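Local coordinates for protein short-chain dehydrogenase/reductase SDR (Burkholderia phymatum, PDB 5IG2) that binds NAD in a Rossmann-type fold and probably acts as an oxidoreductase on CH-OH groups, as other short-chain dehydrogenases/reductases do, at residues K40-V46 / E64-T70. Sequence-based numbering, arbitrary orientation.
Sequences KLVLADV and EVIGVRT. With NAD (nicotinamide-adenine-dinucleotide), chain F.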
ATOM      1  N   LYS B  40       6.872  17.706 -47.741  1.00 16.77           N
ATOM      2  CA  LYS B  40       5.517  18.242 -47.798  1.00 16.62           C
ATOM      3  C   LYS B  40       4.582  17.148 -48.291  1.00 14.88           C
ATOM      4  O   LYS B  40       4.933  16.386 -49.191  1.00 17.67           O
ATOM      5  CB  LYS B  40       5.468  19.453 -48.728  1.00 19.63           C
ATOM      6  CG  LYS B  40       6.422  20.567 -48.304  1.00 25.72           C
ATOM      7  CD  LYS B  40       6.615  21.600 -49.394  1.00 26.53           C
ATOM      8  CE  LYS B  40       7.611  22.654 -48.957  1.00 28.93           C
ATOM      9  NZ  LYS B  40       7.648  23.802 -49.897  1.00 34.18           N
ATOM     10  N   LEU B  41       3.400  17.043 -47.680  1.00 17.16           N
ATOM     11  CA  LEU B  41       2.549  15.867 -47.859  1.00 17.28           C
ATOM     12  C   LEU B  41       1.223  16.234 -48.504  1.00 18.90           C
ATOM     13  O   LEU B  41       0.544  17.164 -48.050  1.00 16.70           O
ATOM     14  CB  LEU B  41       2.274  15.159 -46.528  1.00 11.24           C
ATOM     15  CG  LEU B  41       3.511  14.694 -45.762  1.00 14.62           C
ATOM     16  CD1 LEU B  41       3.102  14.118 -44.419  1.00 14.20           C
ATOM     17  CD2 LEU B  41       4.309  13.675 -46.585  1.00 15.62           C
ATOM     18  N   VAL B  42       0.857  15.486 -49.547  1.00 17.56           N
ATOM     19  CA  VAL B  42      -0.476  15.519 -50.147  1.00 16.16           C
ATOM     20  C   VAL B  42      -1.079  14.135 -49.941  1.00 14.26           C
ATOM     21  O   VAL B  42      -0.657  13.166 -50.584  1.00 15.89           O
ATOM     22  CB  VAL B  42      -0.429  15.900 -51.634  1.00 18.76           C
ATOM     23  CG1 VAL B  42      -1.832  15.939 -52.232  1.00 14.02           C
ATOM     24  CG2 VAL B  42       0.275  17.249 -51.808  1.00 17.57           C
ATOM     25  N   LEU B  43      -2.044  14.024 -49.032  1.00 13.71           N
ATOM     26  CA  LEU B  43      -2.568  12.732 -48.602  1.00 12.07           C
ATOM     27  C   LEU B  43      -3.972  12.526 -49.152  1.00 14.04           C
ATOM     28  O   LEU B  43      -4.818  13.420 -49.060  1.00 14.45           O
ATOM     29  CB  LEU B  43      -2.566  12.634 -47.076  1.00 14.63           C
ATOM     30  CG  LEU B  43      -1.215  12.914 -46.400  1.00 11.89           C
ATOM     31  CD1 LEU B  43      -1.280  12.645 -44.904  1.00 11.44           C
ATOM     32  CD2 LEU B  43      -0.103  12.094 -47.040  1.00 10.75           C
ATOM     33  N   ALA B  44      -4.219  11.343 -49.718  1.00 15.48           N
ATOM     34  CA  ALA B  44      -5.459  11.053 -50.424  1.00 16.59           C
ATOM     35  C   ALA B  44      -6.057   9.738 -49.943  1.00 13.57           C
ATOM     36  O   ALA B  44      -5.338   8.761 -49.717  1.00 13.60           O
ATOM     37  CB  ALA B  44      -5.230  10.988 -51.939  1.00 14.90           C
ATOM     38  N   ASP B  45      -7.379   9.713 -49.818  1.00 12.02           N
ATOM     39  CA  ASP B  45      -8.095   8.527 -49.376  1.00 14.30           C
ATOM     40  C   ASP B  45      -9.578   8.768 -49.618  1.00 14.58           C
ATOM     41  O   ASP B  45     -10.019   9.913 -49.701  1.00 14.56           O
ATOM     42  CB  ASP B  45      -7.821   8.226 -47.892  1.00 15.11           C
ATOM     43  CG  ASP B  45      -7.931   6.733 -47.557  1.00 15.86           C
ATOM     44  OD1 ASP B  45      -9.033   6.159 -47.725  1.00 14.13           O
ATOM     45  OD2 ASP B  45      -6.916   6.140 -47.107  1.00 14.43           O
ATOM     46  N   VAL B  46     -10.332   7.685 -49.764  1.00 16.26           N
ATOM     47  CA  VAL B  46     -11.784   7.799 -49.867  1.00 17.91           C
ATOM     48  C   VAL B  46     -12.451   7.736 -48.493  1.00 19.34           C
ATOM     49  O   VAL B  46     -13.628   8.107 -48.359  1.00 16.01           O
ATOM     50  CB  VAL B  46     -12.316   6.706 -50.811  1.00 19.07           C
ATOM     51  CG1 VAL B  46     -12.257   5.336 -50.139  1.00 14.28           C
ATOM     52  CG2 VAL B  46     -13.705   7.056 -51.296  1.00 20.74           C
ATOM     53  N   GLU B  64       3.841  20.040 -43.000  1.00 20.83           N
ATOM     54  CA  GLU B  64       3.103  20.726 -44.059  1.00 20.36           C
ATOM     55  C   GLU B  64       2.340  19.670 -44.844  1.00 18.56           C
ATOM     56  O   GLU B  64       2.941  18.891 -45.589  1.00 20.91           O
ATOM     57  CB  GLU B  64       4.030  21.485 -44.999  1.00 28.66           C
ATOM     58  CG  GLU B  64       4.614  22.753 -44.475  1.00 40.04           C
ATOM     59  CD  GLU B  64       5.410  23.454 -45.551  1.00 45.46           C
ATOM     60  OE1 GLU B  64       4.782  24.086 -46.427  1.00 50.13           O
ATOM     61  OE2 GLU B  64       6.654  23.337 -45.543  1.00 43.41           O
ATOM     62  N   VAL B  65       1.020  19.652 -44.699  1.00 18.47           N
ATOM     63  CA  VAL B  65       0.213  18.542 -45.194  1.00 16.40           C
ATOM     64  C   VAL B  65      -1.145  19.077 -45.625  1.00 20.72           C
ATOM     65  O   VAL B  65      -1.706  19.970 -44.981  1.00 21.21           O
ATOM     66  CB  VAL B  65       0.076  17.448 -44.111  1.00 15.39           C
ATOM     67  CG1 VAL B  65      -0.436  18.043 -42.810  1.00 14.74           C
ATOM     68  CG2 VAL B  65      -0.843  16.320 -44.579  1.00 17.10           C
ATOM     69  N   ILE B  66      -1.664  18.544 -46.730  1.00 16.11           N
ATOM     70  CA  ILE B  66      -3.067  18.707 -47.082  1.00 18.22           C
ATOM     71  C   ILE B  66      -3.674  17.328 -47.295  1.00 20.95           C
ATOM     72  O   ILE B  66      -2.989  16.379 -47.696  1.00 18.41           O
ATOM     73  CB  ILE B  66      -3.284  19.589 -48.335  1.00 18.21           C
ATOM     74  CG1 ILE B  66      -2.694  18.918 -49.581  1.00 19.21           C
ATOM     75  CG2 ILE B  66      -2.723  20.977 -48.116  1.00 19.12           C
ATOM     76  CD1 ILE B  66      -3.029  19.624 -50.879  1.00 20.37           C
ATOM     77  N   GLY B  67      -4.967  17.216 -46.997  1.00 18.51           N
ATOM     78  CA  GLY B  67      -5.709  15.992 -47.222  1.00 16.19           C
ATOM     79  C   GLY B  67      -6.800  16.208 -48.251  1.00 19.19           C
ATOM     80  O   GLY B  67      -7.558  17.179 -48.166  1.00 18.54           O
ATOM     81  N   VAL B  68      -6.893  15.318 -49.231  1.00 14.47           N
ATOM     82  CA  VAL B  68      -7.817  15.472 -50.345  1.00 19.77           C
ATOM     83  C   VAL B  68      -8.569  14.159 -50.500  1.00 20.54           C
ATOM     84  O   VAL B  68      -7.985  13.161 -50.943  1.00 16.88           O
ATOM     85  CB  VAL B  68      -7.097  15.830 -51.652  1.00 22.22           C
ATOM     86  CG1 VAL B  68      -8.119  15.993 -52.799  1.00 20.93           C
ATOM     87  CG2 VAL B  68      -6.240  17.084 -51.483  1.00 25.48           C
ATOM     88  N   ARG B  69      -9.859  14.159 -50.162  1.00 16.64           N
ATOM     89  CA  ARG B  69     -10.673  12.977 -50.401  1.00 15.88           C
ATOM     90  C   ARG B  69     -10.642  12.630 -51.887  1.00 19.00           C
ATOM     91  O   ARG B  69     -10.945  13.471 -52.740  1.00 18.13           O
ATOM     92  CB  ARG B  69     -12.105  13.207 -49.923  1.00 17.88           C
ATOM     93  CG  ARG B  69     -12.973  11.967 -50.036  1.00 22.46           C
ATOM     94  CD  ARG B  69     -14.445  12.279 -49.873  1.00 35.18           C
ATOM     95  NE  ARG B  69     -15.162  11.147 -49.296  1.00 46.08           N
ATOM     96  CZ  ARG B  69     -15.670  10.143 -50.000  1.00 51.85           C
ATOM     97  NH1 ARG B  69     -15.543  10.129 -51.322  1.00 55.91           N
ATOM     98  NH2 ARG B  69     -16.301   9.152 -49.381  1.00 51.81           N
ATOM     99  N   THR B  70     -10.250  11.395 -52.193  1.00 16.92           N
ATOM    100  CA  THR B  70      -9.998  10.972 -53.565  1.00 18.65           C
ATOM    101  C   THR B  70     -10.407   9.520 -53.720  1.00 14.90           C
ATOM    102  O   THR B  70      -9.996   8.682 -52.917  1.00 14.57           O
ATOM    103  CB  THR B  70      -8.514  11.120 -53.927  1.00 19.57           C
ATOM    104  OG1 THR B  70      -8.095  12.472 -53.717  1.00 20.04           O
ATOM    105  CG2 THR B  70      -8.266  10.727 -55.376  1.00 17.14           C
TER
HETATM  106  PA  NAD F 301      -5.542  -0.321 -45.321  1.00 13.13           P
HETATM  107  O1A NAD F 301      -6.959  -0.736 -45.396  1.00 13.39           O
HETATM  108  O2A NAD F 301      -5.043  -0.090 -43.886  1.00 12.48           O
HETATM  109  O5B NAD F 301      -5.209   0.970 -46.191  1.00 14.29           O
HETATM  110  C5B NAD F 301      -5.664   1.081 -47.553  1.00 11.74           C
HETATM  111  C4B NAD F 301      -6.374   2.401 -47.672  1.00  8.74           C
HETATM  112  O4B NAD F 301      -6.822   2.580 -49.033  1.00 14.11           O
HETATM  113  C3B NAD F 301      -7.610   2.575 -46.772  1.00 13.20           C
HETATM  114  O3B NAD F 301      -7.499   3.732 -45.952  1.00 12.03           O
HETATM  115  C2B NAD F 301      -8.769   2.722 -47.772  1.00 14.67           C
HETATM  116  O2B NAD F 301      -9.767   3.630 -47.321  1.00 14.54           O
HETATM  117  C1B NAD F 301      -8.043   3.285 -48.985  1.00 12.91           C
HETATM  118  N9A NAD F 301      -8.749   3.101 -50.247  1.00 11.50           N
HETATM  119  C8A NAD F 301      -9.454   2.000 -50.656  1.00 12.09           C
HETATM  120  N7A NAD F 301     -10.087   2.162 -51.793  1.00 14.41           N
HETATM  121  C5A NAD F 301      -9.770   3.461 -52.162  1.00 12.36           C
HETATM  122  C6A NAD F 301     -10.138   4.248 -53.269  1.00 14.18           C
HETATM  123  N6A NAD F 301     -11.011   3.855 -54.201  1.00 15.25           N
HETATM  124  N1A NAD F 301      -9.613   5.490 -53.359  1.00 13.34           N
HETATM  125  C2A NAD F 301      -8.792   5.913 -52.390  1.00 13.72           C
HETATM  126  N3A NAD F 301      -8.395   5.272 -51.284  1.00 13.17           N
HETATM  127  C4A NAD F 301      -8.928   4.044 -51.228  1.00 11.34           C
HETATM  128  O3  NAD F 301      -4.627  -1.425 -46.007  1.00 12.47           O
HETATM  129  PN  NAD F 301      -3.074  -1.443 -46.386  1.00 12.45           P
HETATM  130  O1N NAD F 301      -2.383  -0.286 -45.763  1.00 10.03           O
HETATM  131  O2N NAD F 301      -2.587  -2.812 -46.101  1.00 12.27           O
HETATM  132  O5D NAD F 301      -3.192  -1.248 -47.961  1.00 11.30           O
HETATM  133  C5D NAD F 301      -2.199  -0.510 -48.705  1.00  8.90           C
HETATM  134  C4D NAD F 301      -1.748  -1.365 -49.864  1.00 11.13           C
HETATM  135  O4D NAD F 301      -0.927  -2.460 -49.393  1.00 12.40           O
HETATM  136  C3D NAD F 301      -2.872  -1.999 -50.695  1.00 11.50           C
HETATM  137  O3D NAD F 301      -2.574  -1.863 -52.079  1.00 12.02           O
HETATM  138  C2D NAD F 301      -2.802  -3.474 -50.293  1.00 10.87           C
HETATM  139  O2D NAD F 301      -3.300  -4.305 -51.334  1.00 10.46           O
HETATM  140  C1D NAD F 301      -1.299  -3.609 -50.099  1.00 11.72           C
HETATM  141  N1N NAD F 301      -0.809  -4.842 -49.314  1.00 13.12           N
HETATM  142  C2N NAD F 301      -1.216  -5.005 -48.042  1.00 11.09           C
HETATM  143  C3N NAD F 301      -0.758  -6.080 -47.301  1.00 10.77           C
HETATM  144  C7N NAD F 301      -1.037  -6.248 -45.840  1.00 11.17           C
HETATM  145  O7N NAD F 301      -0.894  -7.366 -45.320  1.00 11.71           O
HETATM  146  N7N NAD F 301      -1.540  -5.218 -45.179  1.00 12.35           N
HETATM  147  C4N NAD F 301       0.130  -6.968 -47.896  1.00 12.65           C
HETATM  148  C5N NAD F 301       0.545  -6.764 -49.201  1.00 15.31           C
HETATM  149  C6N NAD F 301       0.057  -5.691 -49.903  1.00 14.82           C
HETATM  150  O   HOH W   1       5.159  25.470 -49.470  1.00 42.52           O
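Leu41 and Leu43 bond through their backbones to Glu64, Ile66 and Val68, joining strands 40-45 and 65-69 in parallel as a beta-alpha-beta unit of the Rossmann fold, with helix 48-60 as the crossover. Donors alternate between the strands up to Val68 N; Leu43 N reaches Ile66 O at 2.9 Å, with an N-H...O angle of 173°. The pattern breaks at Asp45 N, buried without a partner, before Thr70 N bonds to Asp45 O from well above the carbonyl plane.

Beta-branched valine and isoleucine suit extended backbone. Val65 CG2 lies 3.7 Å from Leu43 CD1 and also meets Leu41 CB; helix 48-60 packs on both leucines. On the other face Val42 runs alongside Ile66, and helix 75-89 covers Val42 and small Ala44.

At the Lys40 end, Lys40 NZ and Glu64 OE2 are 4.5 Å apart, too far for a salt bridge; a water accepts from NZ and donates weakly to OE1. Val46 O lies over the Arg69 guanidinium, offset toward its rim, but Arg69 NE salt-bridges Glu48.

Asp45, positioned by Gly23 N and Asp47 N, grips both adenosine ribose hydroxyls, a hallmark of NAD-preferring Rossmann enzymes and consistent with that preference here: NAD O2B bonds to OD1 and NAD O3B to OD2, each at 2.7 Å.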